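Local atomic coordinates of translation initiation factor eif-2b-like protein (Chaetomium thermophilum, PDB entry 4ZEO), a protein that probably takes part in translation initiation as the delta subunit of eIF2B, the guanine nucleotide exchange factor that acts on eIF2. Residues A249-G252 with L253-I257. Numbering follows the deposited sequence.
Sequences AKEG and LLEWI
Four successive backbone hydrogen bonds join Ala249, Lys250, Glu251 and Gly252 to Leu253, Leu254, Glu255 and Trp256, each amide reaching the carbonyl four residues earlier. Leu254 N to Lys250 O is 2.9 Å, while Trp256 N meets Gly252 O at 3.0 Å. This i to i+4 pattern is that of an alpha helix, here the early part of the long helix 246-277, which runs from the helical N-terminal region toward the domain with the parallel beta sheet.

Side-chain carbons also lie against the carbonyl oxygens of the preceding turn. Leu254 CG lies 3.3 Å from Lys250 O, and Leu253 CG is 3.6 Å from Ala249 O. Their branches face inward: Leu253 touches Ile189 of helix 174-191 and Leu233 of helix 224-239, and Leu254 touches Arg186 and Glu190. Trp256 has only its CB near Gly252 O, because CG anti to the backbone N (chi1 -180°) carries the indole away to Leu232, Leu233 and Lys236.

On the exposed side two glutamates meet. The chain of Glu251 bends at chi2 and that of Glu255 runs extended, bringing Glu251 CG to 3.3 Å from Glu255 OE2; Glu255 CG in turn lies 3.2 Å from Glu251 O. The like-charged Glu251 OE2 and Glu255 OE2 are 3.6 Å apart, with the carboxylate planes at 58°, and probably repel each other mildly, with solvent able to screen them. Lys250 does not relieve it here: its NZ is hydrogen-bonded to the backbone oxygens of Glu190 and Tyr192, tying this turn to the end of helix 174-191.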
loop_
_atom_site.group_PDB
_atom_site.type_symbol
_atom_site.label_atom_id
_atom_site.label_comp_id
_atom_site.label_asym_id
_atom_site.label_seq_id
_atom_site.Cartn_x
_atom_site.Cartn_y
_atom_site.Cartn_z
ATOM N N ALA A 249 -25.034 6.533 14.880
ATOM C CA ALA A 249 -23.861 5.658 14.874
ATOM C C ALA A 249 -23.417 5.331 13.459
ATOM O O ALA A 249 -22.221 5.369 13.140
ATOM C CB ALA A 249 -24.131 4.371 15.650
ATOM N N LYS A 250 -24.385 5.008 12.608
ATOM C CA LYS A 250 -24.067 4.646 11.234
ATOM C C LYS A 250 -23.413 5.825 10.522
ATOM O O LYS A 250 -22.398 5.666 9.847
ATOM C CB LYS A 250 -25.319 4.185 10.479
ATOM C CG LYS A 250 -25.887 2.904 11.057
ATOM C CD LYS A 250 -26.692 2.064 10.083
ATOM C CE LYS A 250 -27.576 2.844 9.193
ATOM N NZ LYS A 250 -28.191 1.895 8.229
ATOM N N GLU A 251 -23.966 7.018 10.718
ATOM C CA GLU A 251 -23.442 8.196 10.047
ATOM C C GLU A 251 -22.004 8.489 10.512
ATOM O O GLU A 251 -21.165 8.920 9.723
ATOM C CB GLU A 251 -24.363 9.389 10.266
ATOM C CG GLU A 251 -24.169 10.458 9.210
ATOM C CD GLU A 251 -24.432 9.924 7.795
ATOM O OE1 GLU A 251 -25.388 9.137 7.617
ATOM O OE2 GLU A 251 -23.673 10.282 6.864
ATOM N N GLY A 252 -21.742 8.287 11.799
ATOM C CA GLY A 252 -20.407 8.434 12.359
ATOM C C GLY A 252 -19.389 7.460 11.770
ATOM O O GLY A 252 -18.231 7.812 11.530
ATOM N N LEU A 253 -19.798 6.207 11.599
ATOM C CA LEU A 253 -18.928 5.197 11.006
ATOM C C LEU A 253 -18.647 5.537 9.532
ATOM O O LEU A 253 -17.537 5.355 9.052
ATOM C CB LEU A 253 -19.562 3.818 11.124
ATOM C CG LEU A 253 -19.497 3.147 12.491
ATOM C CD1 LEU A 253 -20.223 1.807 12.436
ATOM C CD2 LEU A 253 -18.053 2.947 12.944
ATOM N N LEU A 254 -19.662 6.032 8.826
ATOM C CA LEU A 254 -19.519 6.380 7.422
ATOM C C LEU A 254 -18.557 7.556 7.238
ATOM O O LEU A 254 -17.741 7.567 6.315
ATOM C CB LEU A 254 -20.881 6.688 6.809
ATOM C CG LEU A 254 -21.786 5.455 6.645
ATOM C CD1 LEU A 254 -22.989 5.753 5.764
ATOM C CD2 LEU A 254 -21.000 4.289 6.062
ATOM N N GLU A 255 -18.613 8.529 8.139
ATOM C CA GLU A 255 -17.723 9.667 8.003
ATOM C C GLU A 255 -16.327 9.311 8.488
ATOM O O GLU A 255 -15.337 9.855 8.021
ATOM C CB GLU A 255 -18.279 10.861 8.772
ATOM C CG GLU A 255 -19.607 11.301 8.189
ATOM C CD GLU A 255 -20.389 12.255 9.075
ATOM O OE1 GLU A 255 -19.812 12.790 10.047
ATOM O OE2 GLU A 255 -21.586 12.480 8.781
ATOM N N TRP A 256 -16.252 8.338 9.381
ATOM C CA TRP A 256 -14.981 7.829 9.828
ATOM C C TRP A 256 -14.248 7.029 8.726
ATOM O O TRP A 256 -13.037 7.109 8.584
ATOM C CB TRP A 256 -15.195 6.992 11.075
ATOM C CG TRP A 256 -13.946 6.455 11.577
ATOM C CD1 TRP A 256 -13.108 7.032 12.476
ATOM C CD2 TRP A 256 -13.330 5.236 11.160
ATOM N NE1 TRP A 256 -12.008 6.229 12.665
ATOM C CE2 TRP A 256 -12.119 5.118 11.864
ATOM C CE3 TRP A 256 -13.688 4.229 10.261
ATOM C CZ2 TRP A 256 -11.260 4.026 11.717
ATOM C CZ3 TRP A 256 -12.827 3.125 10.098
ATOM C CH2 TRP A 256 -11.626 3.042 10.826
ATOM N N ILE A 257 -14.984 6.225 7.977
ATOM C CA ILE A 257 -14.413 5.495 6.847
ATOM C C ILE A 257 -13.914 6.443 5.758
ATOM O O ILE A 257 -12.844 6.245 5.189
ATOM C CB ILE A 257 -15.448 4.505 6.272
ATOM C CG1 ILE A 257 -15.566 3.334 7.245
ATOM C CG2 ILE A 257 -15.058 4.018 4.884
ATOM C CD1 ILE A 257 -16.419 2.215 6.775
#